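Local coordinates for protein mitochondrial association factor 1 (Toxoplasma gondii, PDB 6BXS) that is encoded at a parasite locus required for manipulating host mitochondria and has a macro domain, a fold that in relatives binds ADP-ribose, at residues G17-I22 with F248-E253; S27-Q30 with T34-Y37; T47-T52 with G64-T69; L108-S113 with T203-V208; A236-V241 with M269-K274. All blocks are in the same frame, centred on the assembly; numbering follows the deposited sequence.

Overall arrangement
From the N terminus, interaction 1 opens first, at strand 19-24. It closes only after helix 230-248, just before strand 253-256. Interactions 2, 3 and 4 all fall within that long span, one after another. Interaction 2 closes a short loop. Interaction 3 joins strand 45-50 to helix 61-76. It touches interaction 2, and both reach one sulfate ion. Interaction 4 ties edge strand 109-111 to the short helix at 205-208. Interaction 5 starts inside the span and ends beyond it, so it crosses interaction 1. It pairs helix 230-248 with the C-terminal helix 263-276. Interactions 1, 3 and 4 all reach the one mixed sheet.

Interaction 1 of 5, residues G17-I22 with F248-E253; sequences GDRNVI and FDPRVE. With SO4 (sulfate ion), chain D.
The guanidinium of Arg19 makes its contacts at its edge. Pro250 O and Asp249 OD1 both lie close to its plane. NH2 makes the two stronger bonds. It forms a salt bridge to Asp249 OD1, with Arg19 NH2 to Asp249 OD1 a short 2.5 Å. It also donates to the backbone, with Arg19 NH2 to Pro250 O at 3.1 Å. NE adds a weak bond to the same carbonyl, Arg19 NE to Pro250 O at 3.3 Å. The carboxylate plane of Asp249 is turned 73° from the guanidinium plane. Its OD1 is met on the anti side and somewhat out of plane. The arginine is extended from CG to NE, which carries its head across to the loop. Its third nitrogen, NH1, bonds Leu16 O.

This contact joins two neighbouring parallel strands of the macro-domain sheet at one end. Strand 19-24 runs beside strand 253-256, and residues 249-252 are the loop that leads from helix 230-248 into the latter. Asp249 has positive phi where that helix ends.

Farther along, Ile22 CD1 comes to 3.1 Å from Glu253 OE2. This is close for a methyl and an oxygen, and its exact value is doubtful. Glu253 OE2 has its polar partner in Gln255.

On the far side of the loop, Arg251 binds a sulfate ion. Arg251 N to sulfate O4 is 2.8 Å and nearly straight at 169°. Arg251 NH1 to sulfate O2 is 3.1 Å. Asn201 also bonds the ion, which probably came from the crystallisation liquor.

Interaction 2 of 5, residues S27-Q30 with T34-Y37; sequences SGRQ and TPLY. With SO4 (sulfate ion), chain E.
Arg29 lays one face of its guanidinium over the ring of Pro35. Pro35 CG sits 3.5 Å above the guanidinium plane, offset toward the rim. Pro35 CB is close as well, with Arg29 NH2 to Pro35 CB at 3.5 Å. The arginine reaches there as a nearly straight rod. Its chain is extended from CG to NE, and chi1 (-47°) places CG opposite the carbonyl carbon. No hydrogen bond links the two segments directly.

They are linked through a sulfate ion instead, which lies at the edge of the same guanidinium. Arg29 NH2 to sulfate O3 is 2.9 Å. Arg29 NH1 to sulfate O2 is longer, 3.3 Å, but close to straight. Two successive backbone amides approach from the other segment. Leu36 N to sulfate O2 is 3.0 Å, and Tyr37 N to sulfate O4 is 3.0 Å. O2 is therefore gripped by both segments at once. The ion probably comes from the crystallisation liquor.

Both segments belong to the loop between strands 19-24 and 45-50 of the macro-domain sheet. Helix 61-76 covers part of it, with Phe66 and Thr69 against Leu36. His159 adds a further bond to the sulfate.

Ser27 approaches Thr34 more loosely, with Ser27 OG to Thr34 N at 4.2 Å. That hydroxyl is bonded to Phe33 O, between the two segments. Thr34 points away from residues 27-30, and its OG1 bonds the backbone N of Tyr258. Pro35 O is bonded by Arg215.

Interaction 3 of 5, residues T47-T52 with G64-T69; sequences TVDAGT and GEFADT. With SO4 (sulfate ion), chain E.
Thr47 meets the far end of the Phe66 ring. Thr47 O to Phe66 CZ is 3.4 Å, and Thr47 CB to Phe66 CZ is 3.8 Å. Its methyl also reaches the ring, with Thr47 CG2 to Phe66 CE2 at 3.9 Å. The hydroxyl is turned to other work and bonds Leu36 O in the preceding loop. Val48 sends its side chain away from the helix and offers only backbone here, with Val48 C to Phe66 CE2 at 4.1 Å.

Asp49 comes next and faces the helix again, as alternation along a strand requires. Its CG lies opposite the backbone N, which lays the carboxylate along the ring. Asp49 CG to Phe66 CD2 is 3.5 Å. The carboxylate and ring planes are 21° apart. The two side chains run past each other in opposite directions, and Asp49 OD2 comes to 3.7 Å from Phe66 CB. Phe66 has chi1 near -113°, away from the staggered positions, and in this pose its ring spans Thr47 to Asp49.

One turn further on, Thr69 looks elsewhere. Its OG1 is 3.0 Å from O1 of a sulfate ion, probably from the crystallisation liquor.

The contact is buried. It packs a helix on the strand that precedes it, a beta-alpha unit of the macro-domain fold. The N-to-C directions of the short strand and helix segments are 121° apart. Strands 213-216 and 166-170 flank strand 45-50, both parallel to it. Phe66 also touches Met167 of strand 166-170. Tyr37, from the loop before strand 45-50, also touches the ring.

Interaction 4 of 5, residues L108-S113 with T203-V208; sequences LVEIDS and TPWGEV
Glu110 reaches toward Trp205 with its chain fully stretched. CG stands opposite the backbone N (chi1 -176°), and the chain stays extended beyond it, so the carboxylate is carried far from strand 109-111. Trp205 comes from the start of the short helix, with CG beside its own backbone N. Its indole presents NE1 to the acid. Glu110 OE2 to Trp205 NE1 is 3.4 Å, a weak bond with an N-H...O angle of 129°. The carboxylate and indole planes are 81° apart.

Beside this pair, Leu108 CD2 and Thr203 CG2 touch loosely at 4.3 Å. Thr203 caps the helix start, where Thr203 OG1 accepts from Gly206 N at 3.4 Å, again weakly. That oxygen lies in the plane of the indole, at its edge, and is also bonded to Tyr200 O.

The contact joins one of the two outermost strands of the macro-domain sheet to the segment following helix 179-202. It lies at the surface. Glu110 OE2 has a stronger partner outside the two segments, a salt bridge to Arg122 of strand 120-126, whose side chain also touches Trp205. The carboxylate is probably held mainly by Arg122, and the indole N-H adds a minor second hold.

Interaction 5 of 5, residues A236-V241 with M269-K274; sequences ANAVAV and MESERK
Ser271 OG rests against the methyl of Ala238, with Ala238 CB to Ser271 OG at 3.3 Å. No hydrogen bond passes between the two. Ala238 CB to Ser271 CB is 4.2 Å, and the hydroxyl, Ser271 OG, is 4.3 Å from Val239 N. Both Ala238 and Ser271 point their side chains toward the facing helix. Because both are small, the backbones come near, and the CA atoms of Ala238 and Ser271 are 6.5 Å apart.

The hydroxyl is placed by its torsion and by its partners. OG lies opposite the carbonyl carbon, beside the backbone N (chi1 -76°). It is hydrogen-bonded to Arg235 and to Glu242, which stand just before and after residues 236-241 on the same helix. Two charged side chains of one helix thus hold a hydroxyl of the other, and Ala238 sits between them in sequence.

Helix 263-276 has other partners. The carboxylate of Glu272 bonds the backbone N of Thr14 and of Cys15. Glu270 and Lys274 form a long ion pair along their own helix, with Lys274 NZ to Glu270 OE2 at 4.0 Å.

Both helices touch strands of the macro-domain sheet. Helix 263-276 meets strand 8-13 through Met269 and Glu272. Helix 230-248 meets strand 253-256, where Val241 touches Leu254 and Phe256. Asn237 also reaches helix 179-202. The contact is small: a methyl against a hydroxyl. The buried hydroxyl is satisfied by Arg235 and Glu242, whose opposite charges would probably balance each other.

Interaction 1 of 5, residues G17-I22 with F248-E253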
# COMPACT_ATOMS: atom_id res chain seq x y z
N GLY A 17 -2.62 -17.01 -11.67
CA GLY A 17 -1.57 -18.00 -11.81
C GLY A 17 -1.55 -18.99 -10.67
O GLY A 17 -0.48 -19.43 -10.23
N ASP A 18 -2.73 -19.34 -10.17
CA ASP A 18 -2.89 -20.33 -9.11
C ASP A 18 -2.22 -19.90 -7.81
O ASP A 18 -1.66 -20.73 -7.09
CB ASP A 18 -2.34 -21.69 -9.55
CG ASP A 18 -2.99 -22.20 -10.82
OD1 ASP A 18 -4.23 -22.11 -10.92
OD2 ASP A 18 -2.27 -22.69 -11.71
N ARG A 19 -2.28 -18.61 -7.50
CA ARG A 19 -1.73 -18.09 -6.25
C ARG A 19 -2.76 -18.14 -5.13
O ARG A 19 -3.96 -17.96 -5.38
CB ARG A 19 -1.24 -16.65 -6.44
CG ARG A 19 0.08 -16.53 -7.17
CD ARG A 19 0.41 -15.08 -7.48
NE ARG A 19 1.72 -14.95 -8.13
CZ ARG A 19 1.97 -15.30 -9.39
NH1 ARG A 19 1.01 -15.81 -10.15
NH2 ARG A 19 3.19 -15.15 -9.89
N ASN A 20 -2.30 -18.40 -3.92
CA ASN A 20 -3.14 -18.24 -2.73
C ASN A 20 -3.17 -16.78 -2.30
O ASN A 20 -2.13 -16.14 -2.18
CB ASN A 20 -2.63 -19.10 -1.58
CG ASN A 20 -3.10 -20.54 -1.67
OD1 ASN A 20 -4.05 -20.86 -2.38
ND2 ASN A 20 -2.44 -21.42 -0.93
N VAL A 21 -4.37 -16.26 -2.07
CA VAL A 21 -4.55 -14.92 -1.53
C VAL A 21 -5.25 -15.02 -0.18
O VAL A 21 -6.21 -15.78 -0.02
CB VAL A 21 -5.38 -14.02 -2.47
CG1 VAL A 21 -5.50 -12.62 -1.89
CG2 VAL A 21 -4.74 -13.97 -3.84
N ILE A 22 -4.76 -14.26 0.79
CA ILE A 22 -5.36 -14.22 2.12
C ILE A 22 -6.36 -13.08 2.22
O ILE A 22 -6.07 -11.95 1.84
CB ILE A 22 -4.29 -14.06 3.21
CG1 ILE A 22 -3.49 -15.35 3.36
CG2 ILE A 22 -4.93 -13.70 4.56
CD1 ILE A 22 -2.16 -15.16 4.05
N PHE A 248 4.29 -8.82 -13.41
CA PHE A 248 5.52 -9.05 -12.66
C PHE A 248 5.74 -10.50 -12.25
O PHE A 248 6.86 -10.88 -11.90
CB PHE A 248 5.54 -8.15 -11.42
CG PHE A 248 5.61 -6.68 -11.74
CD1 PHE A 248 6.78 -6.12 -12.22
CD2 PHE A 248 4.50 -5.86 -11.56
CE1 PHE A 248 6.85 -4.77 -12.51
CE2 PHE A 248 4.56 -4.51 -11.86
CZ PHE A 248 5.74 -3.97 -12.33
N ASP A 249 4.68 -11.31 -12.30
CA ASP A 249 4.75 -12.73 -11.91
C ASP A 249 5.50 -12.89 -10.59
O ASP A 249 6.48 -13.62 -10.51
CB ASP A 249 5.43 -13.54 -13.02
CG ASP A 249 5.36 -15.05 -12.78
OD1 ASP A 249 4.42 -15.50 -12.08
OD2 ASP A 249 6.23 -15.78 -13.28
N PRO A 250 5.03 -12.19 -9.54
CA PRO A 250 5.84 -12.06 -8.32
C PRO A 250 5.77 -13.25 -7.37
O PRO A 250 4.83 -14.05 -7.44
CB PRO A 250 5.23 -10.82 -7.66
CG PRO A 250 3.79 -10.88 -8.04
CD PRO A 250 3.74 -11.50 -9.42
N ARG A 251 6.77 -13.36 -6.51
CA ARG A 251 6.77 -14.36 -5.44
C ARG A 251 6.05 -13.83 -4.21
O ARG A 251 5.66 -14.60 -3.33
CB ARG A 251 8.20 -14.75 -5.07
CG ARG A 251 9.02 -15.34 -6.21
CD ARG A 251 10.51 -15.28 -5.93
NE ARG A 251 10.95 -13.91 -5.64
CZ ARG A 251 12.21 -13.55 -5.41
NH1 ARG A 251 12.49 -12.29 -5.14
NH2 ARG A 251 13.18 -14.45 -5.44
N VAL A 252 5.88 -12.51 -4.15
CA VAL A 252 5.29 -11.87 -2.99
C VAL A 252 3.86 -12.37 -2.77
O VAL A 252 3.09 -12.52 -3.72
CB VAL A 252 5.29 -10.32 -3.12
CG1 VAL A 252 4.22 -9.83 -4.09
CG2 VAL A 252 5.12 -9.66 -1.76
N GLU A 253 3.53 -12.64 -1.51
CA GLU A 253 2.21 -13.12 -1.13
C GLU A 253 1.25 -11.95 -0.92
O GLU A 253 1.61 -10.94 -0.31
CB GLU A 253 2.32 -13.96 0.15
CG GLU A 253 1.00 -14.27 0.85
CD GLU A 253 1.20 -15.09 2.11
OE1 GLU A 253 1.74 -16.22 2.02
OE2 GLU A 253 0.82 -14.61 3.20
S SO4 D . 8.97 -10.62 -6.15
O1 SO4 D . 8.37 -9.56 -6.95
O2 SO4 D . 10.32 -10.23 -5.75
O3 SO4 D . 8.16 -10.85 -4.96
O4 SO4 D . 9.04 -11.85 -6.94

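Interaction 2 of 5, residues S27-Q30 with T34-Y37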
# COMPACT_ATOMS: atom_id res chain seq x y z
N SER A 27 -11.73 -8.72 12.81
CA SER A 27 -11.03 -8.79 14.08
C SER A 27 -11.92 -8.26 15.20
O SER A 27 -13.08 -7.93 14.97
CB SER A 27 -9.72 -8.00 14.02
OG SER A 27 -9.98 -6.62 13.80
N GLY A 28 -11.37 -8.18 16.41
CA GLY A 28 -12.12 -7.69 17.55
C GLY A 28 -12.36 -6.19 17.52
O GLY A 28 -13.23 -5.68 18.22
N ARG A 29 -11.58 -5.48 16.71
CA ARG A 29 -11.63 -4.02 16.68
C ARG A 29 -12.85 -3.51 15.91
O ARG A 29 -13.57 -4.29 15.29
CB ARG A 29 -10.35 -3.45 16.05
CG ARG A 29 -9.07 -4.06 16.59
CD ARG A 29 -7.86 -3.50 15.87
NE ARG A 29 -6.62 -4.13 16.30
CZ ARG A 29 -5.41 -3.75 15.93
NH1 ARG A 29 -5.27 -2.71 15.11
NH2 ARG A 29 -4.34 -4.39 16.37
N GLN A 30 -13.06 -2.19 15.96
CA GLN A 30 -14.19 -1.57 15.28
C GLN A 30 -14.14 -1.82 13.78
O GLN A 30 -13.09 -1.68 13.16
CB GLN A 30 -14.21 -0.06 15.54
CG GLN A 30 -15.58 0.49 15.94
CD GLN A 30 -16.00 0.05 17.34
OE1 GLN A 30 -15.18 -0.39 18.14
NE2 GLN A 30 -17.29 0.17 17.63
N THR A 34 -8.21 -4.93 10.44
CA THR A 34 -7.06 -5.82 10.53
C THR A 34 -5.84 -5.10 11.09
O THR A 34 -5.58 -3.96 10.72
CB THR A 34 -6.72 -6.40 9.14
OG1 THR A 34 -7.90 -6.97 8.56
CG2 THR A 34 -5.62 -7.46 9.24
N PRO A 35 -5.09 -5.75 12.00
CA PRO A 35 -3.87 -5.10 12.49
C PRO A 35 -2.87 -4.84 11.37
O PRO A 35 -2.74 -5.66 10.46
CB PRO A 35 -3.32 -6.11 13.51
CG PRO A 35 -4.48 -6.96 13.89
CD PRO A 35 -5.32 -7.05 12.65
N LEU A 36 -2.18 -3.71 11.44
CA LEU A 36 -1.19 -3.35 10.43
C LEU A 36 -0.07 -4.38 10.40
O LEU A 36 0.35 -4.82 9.33
CB LEU A 36 -0.61 -1.96 10.72
CG LEU A 36 -1.48 -0.76 10.33
CD1 LEU A 36 -2.89 -0.87 10.87
CD2 LEU A 36 -0.83 0.52 10.84
N TYR A 37 0.40 -4.77 11.58
CA TYR A 37 1.49 -5.74 11.70
C TYR A 37 1.24 -6.69 12.86
O TYR A 37 0.69 -6.30 13.89
CB TYR A 37 2.83 -5.02 11.89
CG TYR A 37 3.26 -4.20 10.69
CD1 TYR A 37 2.85 -2.89 10.54
CD2 TYR A 37 4.08 -4.75 9.72
CE1 TYR A 37 3.24 -2.14 9.44
CE2 TYR A 37 4.48 -4.01 8.62
CZ TYR A 37 4.06 -2.71 8.49
OH TYR A 37 4.45 -1.96 7.40
S SO4 E . -1.12 -2.54 14.89
O1 SO4 E . -0.42 -1.34 15.35
O2 SO4 E . -2.22 -2.15 14.02
O3 SO4 E . -1.65 -3.27 16.04
O4 SO4 E . -0.19 -3.40 14.16

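Interaction 3 of 5, residues T47-T52 with G64-T69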
# COMPACT_ATOMS: atom_id res chain seq x y z
N THR A 47 2.99 -3.64 4.93
CA THR A 47 1.61 -3.18 4.84
C THR A 47 1.53 -1.87 4.05
O THR A 47 2.36 -0.98 4.21
CB THR A 47 1.01 -2.98 6.24
OG1 THR A 47 1.12 -4.21 6.98
CG2 THR A 47 -0.45 -2.57 6.15
N VAL A 48 0.52 -1.78 3.19
CA VAL A 48 0.36 -0.65 2.29
C VAL A 48 -0.58 0.40 2.87
O VAL A 48 -1.77 0.16 3.04
CB VAL A 48 -0.18 -1.11 0.92
CG1 VAL A 48 -0.52 0.09 0.03
CG2 VAL A 48 0.84 -2.01 0.22
N ASP A 49 -0.02 1.57 3.17
CA ASP A 49 -0.80 2.68 3.70
C ASP A 49 -1.71 3.28 2.62
O ASP A 49 -1.24 3.64 1.54
CB ASP A 49 0.13 3.76 4.25
CG ASP A 49 -0.60 4.81 5.07
OD1 ASP A 49 -1.85 4.80 5.09
OD2 ASP A 49 0.08 5.64 5.70
N ALA A 50 -3.00 3.39 2.91
CA ALA A 50 -3.91 4.12 2.04
C ALA A 50 -3.62 5.61 2.18
O ALA A 50 -4.20 6.29 3.03
CB ALA A 50 -5.35 3.81 2.38
N GLY A 51 -2.72 6.10 1.33
CA GLY A 51 -2.17 7.43 1.48
C GLY A 51 -3.08 8.57 1.07
O GLY A 51 -4.12 8.35 0.44
N THR A 52 -2.68 9.78 1.42
CA THR A 52 -3.41 10.99 1.08
C THR A 52 -2.79 11.65 -0.14
O THR A 52 -1.62 11.42 -0.45
CB THR A 52 -3.42 11.98 2.25
OG1 THR A 52 -2.08 12.34 2.58
CG2 THR A 52 -4.10 11.38 3.48
N GLY A 64 -4.08 7.32 9.57
CA GLY A 64 -4.01 7.71 10.96
C GLY A 64 -3.55 6.57 11.86
O GLY A 64 -2.83 6.80 12.83
N GLU A 65 -3.98 5.35 11.54
CA GLU A 65 -3.58 4.18 12.31
C GLU A 65 -2.09 3.91 12.13
O GLU A 65 -1.41 3.51 13.08
CB GLU A 65 -4.39 2.95 11.90
CG GLU A 65 -5.87 3.05 12.21
CD GLU A 65 -6.16 3.15 13.70
OE1 GLU A 65 -5.38 2.59 14.50
OE2 GLU A 65 -7.16 3.80 14.07
N PHE A 66 -1.59 4.12 10.92
CA PHE A 66 -0.17 3.98 10.64
C PHE A 66 0.64 4.97 11.47
O PHE A 66 1.65 4.62 12.08
CB PHE A 66 0.12 4.20 9.15
CG PHE A 66 0.59 2.97 8.43
CD1 PHE A 66 1.87 2.47 8.63
CD2 PHE A 66 -0.24 2.31 7.53
CE1 PHE A 66 2.30 1.35 7.96
CE2 PHE A 66 0.19 1.19 6.86
CZ PHE A 66 1.46 0.70 7.08
N ALA A 67 0.19 6.22 11.48
CA ALA A 67 0.87 7.27 12.24
C ALA A 67 0.85 6.97 13.74
O ALA A 67 1.87 7.07 14.41
CB ALA A 67 0.22 8.61 11.97
N ASP A 68 -0.32 6.59 14.25
CA ASP A 68 -0.46 6.24 15.66
C ASP A 68 0.47 5.11 16.05
O ASP A 68 1.09 5.14 17.12
CB ASP A 68 -1.91 5.85 15.97
CG ASP A 68 -2.87 7.02 15.83
OD1 ASP A 68 -2.41 8.18 15.85
OD2 ASP A 68 -4.09 6.78 15.70
N THR A 69 0.58 4.11 15.18
CA THR A 69 1.43 2.95 15.43
C THR A 69 2.91 3.35 15.46
O THR A 69 3.66 2.91 16.32
CB THR A 69 1.22 1.87 14.36
OG1 THR A 69 -0.15 1.45 14.36
CG2 THR A 69 2.11 0.66 14.63
S SO4 E . -1.12 -2.54 14.89
O1 SO4 E . -0.42 -1.34 15.35
O2 SO4 E . -2.22 -2.15 14.02
O3 SO4 E . -1.65 -3.27 16.04
O4 SO4 E . -0.19 -3.40 14.16

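Interaction 4 of 5, residues L108-S113 with T203-V208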
# COMPACT_ATOMS: atom_id res chain seq x y z
N LEU A 108 12.76 2.33 -9.81
CA LEU A 108 12.76 2.55 -8.37
C LEU A 108 13.81 3.60 -7.99
O LEU A 108 15.01 3.37 -8.15
CB LEU A 108 13.03 1.24 -7.63
CG LEU A 108 12.79 1.24 -6.12
CD1 LEU A 108 11.31 1.35 -5.81
CD2 LEU A 108 13.38 -0.00 -5.48
N VAL A 109 13.35 4.74 -7.50
CA VAL A 109 14.25 5.80 -7.06
C VAL A 109 14.43 5.71 -5.55
O VAL A 109 13.69 4.99 -4.88
CB VAL A 109 13.74 7.20 -7.46
CG1 VAL A 109 13.72 7.32 -8.98
CG2 VAL A 109 12.36 7.48 -6.88
N GLU A 110 15.41 6.44 -5.02
CA GLU A 110 15.92 6.15 -3.69
C GLU A 110 16.65 7.33 -3.05
O GLU A 110 17.35 8.09 -3.73
CB GLU A 110 16.85 4.94 -3.77
CG GLU A 110 17.40 4.43 -2.46
CD GLU A 110 18.38 3.29 -2.67
OE1 GLU A 110 18.15 2.45 -3.57
OE2 GLU A 110 19.40 3.23 -1.95
N ILE A 111 16.49 7.48 -1.74
CA ILE A 111 17.28 8.41 -0.95
C ILE A 111 17.52 7.82 0.44
O ILE A 111 16.69 7.08 0.96
CB ILE A 111 16.60 9.80 -0.80
CG1 ILE A 111 15.16 9.66 -0.29
CG2 ILE A 111 16.64 10.57 -2.11
CD1 ILE A 111 15.01 9.87 1.20
N ASP A 112 18.67 8.15 1.03
CA ASP A 112 19.02 7.64 2.34
C ASP A 112 18.43 8.52 3.44
O ASP A 112 19.13 9.36 4.02
CB ASP A 112 20.54 7.54 2.49
CG ASP A 112 20.97 6.91 3.80
OD1 ASP A 112 20.12 6.29 4.47
OD2 ASP A 112 22.15 7.04 4.16
N SER A 113 17.15 8.33 3.71
CA SER A 113 16.44 9.14 4.70
C SER A 113 17.00 8.95 6.11
O SER A 113 16.87 9.83 6.96
CB SER A 113 14.95 8.81 4.68
OG SER A 113 14.74 7.41 4.73
N THR A 203 17.21 -5.24 -5.41
CA THR A 203 18.33 -4.45 -4.92
C THR A 203 19.08 -5.20 -3.82
O THR A 203 18.61 -6.23 -3.34
CB THR A 203 17.85 -3.08 -4.37
OG1 THR A 203 17.07 -3.29 -3.19
CG2 THR A 203 17.03 -2.35 -5.41
N PRO A 204 20.26 -4.69 -3.41
CA PRO A 204 20.99 -5.29 -2.29
C PRO A 204 20.18 -5.25 -0.99
O PRO A 204 20.35 -6.11 -0.13
CB PRO A 204 22.24 -4.41 -2.17
CG PRO A 204 22.42 -3.84 -3.53
CD PRO A 204 21.04 -3.61 -4.05
N TRP A 205 19.32 -4.24 -0.87
CA TRP A 205 18.42 -4.15 0.27
C TRP A 205 17.47 -5.33 0.26
O TRP A 205 17.05 -5.82 1.31
CB TRP A 205 17.65 -2.83 0.23
CG TRP A 205 18.57 -1.65 0.10
CD1 TRP A 205 18.87 -0.96 -1.04
CD2 TRP A 205 19.33 -1.04 1.15
NE1 TRP A 205 19.77 0.05 -0.76
CE2 TRP A 205 20.07 0.01 0.57
CE3 TRP A 205 19.47 -1.29 2.52
CZ2 TRP A 205 20.92 0.82 1.32
CZ3 TRP A 205 20.31 -0.49 3.26
CH2 TRP A 205 21.03 0.56 2.66
N GLY A 206 17.14 -5.80 -0.94
CA GLY A 206 16.29 -6.96 -1.12
C GLY A 206 16.94 -8.26 -0.69
O GLY A 206 16.26 -9.26 -0.48
N GLU A 207 18.27 -8.26 -0.58
CA GLU A 207 18.99 -9.44 -0.11
C GLU A 207 18.89 -9.59 1.40
O GLU A 207 18.92 -10.70 1.93
CB GLU A 207 20.47 -9.39 -0.51
CG GLU A 207 20.73 -9.46 -2.00
CD GLU A 207 22.21 -9.62 -2.32
OE1 GLU A 207 22.56 -9.60 -3.52
OE2 GLU A 207 23.02 -9.77 -1.38
N VAL A 208 18.78 -8.46 2.10
CA VAL A 208 18.79 -8.45 3.55
C VAL A 208 17.37 -8.34 4.11
O VAL A 208 17.02 -9.03 5.07
CB VAL A 208 19.62 -7.27 4.10
CG1 VAL A 208 19.78 -7.40 5.62
CG2 VAL A 208 20.98 -7.21 3.42

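Interaction 5 of 5, residues A236-V241 with M269-K274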
# COMPACT_ATOMS: atom_id res chain seq x y z
N ALA A 236 -12.59 -3.01 -9.74
CA ALA A 236 -11.41 -2.24 -10.14
C ALA A 236 -10.15 -2.82 -9.50
O ALA A 236 -9.11 -2.95 -10.15
CB ALA A 236 -11.58 -0.79 -9.76
N ASN A 237 -10.26 -3.16 -8.22
CA ASN A 237 -9.15 -3.76 -7.49
C ASN A 237 -8.80 -5.14 -8.02
O ASN A 237 -7.63 -5.46 -8.23
CB ASN A 237 -9.48 -3.84 -6.00
CG ASN A 237 -8.43 -4.59 -5.21
OD1 ASN A 237 -7.34 -4.07 -4.95
ND2 ASN A 237 -8.74 -5.82 -4.83
N ALA A 238 -9.82 -5.96 -8.24
CA ALA A 238 -9.62 -7.32 -8.74
C ALA A 238 -8.90 -7.31 -10.08
O ALA A 238 -7.91 -8.01 -10.27
CB ALA A 238 -10.95 -8.05 -8.85
N VAL A 239 -9.39 -6.50 -11.01
CA VAL A 239 -8.80 -6.41 -12.34
C VAL A 239 -7.39 -5.82 -12.27
O VAL A 239 -6.50 -6.22 -13.03
CB VAL A 239 -9.68 -5.55 -13.28
CG1 VAL A 239 -8.97 -5.25 -14.59
CG2 VAL A 239 -10.99 -6.27 -13.56
N ALA A 240 -7.18 -4.86 -11.37
CA ALA A 240 -5.86 -4.26 -11.20
C ALA A 240 -4.86 -5.28 -10.67
O ALA A 240 -3.70 -5.30 -11.07
CB ALA A 240 -5.94 -3.06 -10.27
N VAL A 241 -5.32 -6.13 -9.75
CA VAL A 241 -4.48 -7.18 -9.19
C VAL A 241 -4.11 -8.20 -10.26
O VAL A 241 -2.96 -8.63 -10.34
CB VAL A 241 -5.19 -7.89 -8.01
CG1 VAL A 241 -4.48 -9.20 -7.65
CG2 VAL A 241 -5.25 -6.97 -6.80
N MET A 269 -13.45 -12.88 -6.34
CA MET A 269 -14.31 -14.05 -6.56
C MET A 269 -14.97 -13.94 -7.92
O MET A 269 -15.08 -14.92 -8.65
CB MET A 269 -15.38 -14.16 -5.47
CG MET A 269 -14.88 -14.65 -4.12
SD MET A 269 -14.44 -16.40 -4.09
CE MET A 269 -12.66 -16.28 -4.18
N GLU A 270 -15.42 -12.73 -8.26
CA GLU A 270 -16.08 -12.48 -9.53
C GLU A 270 -15.11 -12.62 -10.69
O GLU A 270 -15.47 -13.15 -11.75
CB GLU A 270 -16.71 -11.09 -9.53
CG GLU A 270 -17.54 -10.78 -10.77
CD GLU A 270 -18.49 -9.61 -10.58
OE1 GLU A 270 -19.01 -9.43 -9.46
OE2 GLU A 270 -18.71 -8.86 -11.56
N SER A 271 -13.88 -12.17 -10.49
CA SER A 271 -12.84 -12.30 -11.51
C SER A 271 -12.51 -13.77 -11.75
O SER A 271 -12.30 -14.19 -12.89
CB SER A 271 -11.58 -11.54 -11.10
OG SER A 271 -11.75 -10.14 -11.27
N GLU A 272 -12.45 -14.54 -10.67
CA GLU A 272 -12.17 -15.97 -10.74
C GLU A 272 -13.27 -16.68 -11.52
O GLU A 272 -13.00 -17.52 -12.38
CB GLU A 272 -12.04 -16.56 -9.33
CG GLU A 272 -11.76 -18.06 -9.28
CD GLU A 272 -10.33 -18.41 -9.63
OE1 GLU A 272 -9.62 -17.55 -10.21
OE2 GLU A 272 -9.91 -19.55 -9.34
N ARG A 273 -14.52 -16.34 -11.19
CA ARG A 273 -15.68 -16.92 -11.86
C ARG A 273 -15.65 -16.59 -13.35
O ARG A 273 -15.95 -17.44 -14.19
CB ARG A 273 -16.97 -16.41 -11.22
CG ARG A 273 -18.22 -17.20 -11.57
CD ARG A 273 -18.42 -18.40 -10.65
NE ARG A 273 -19.80 -18.86 -10.65
CZ ARG A 273 -20.78 -18.33 -9.93
NH1 ARG A 273 -20.54 -17.30 -9.12
NH2 ARG A 273 -22.01 -18.82 -10.00
N LYS A 274 -15.29 -15.35 -13.66
CA LYS A 274 -15.24 -14.89 -15.04
C LYS A 274 -14.12 -15.58 -15.82
O LYS A 274 -14.26 -15.86 -17.01
CB LYS A 274 -15.05 -13.37 -15.09
CG LYS A 274 -16.13 -12.63 -15.85
CD LYS A 274 -16.26 -11.19 -15.39
CE LYS A 274 -17.55 -10.57 -15.89
NZ LYS A 274 -17.74 -9.18 -15.39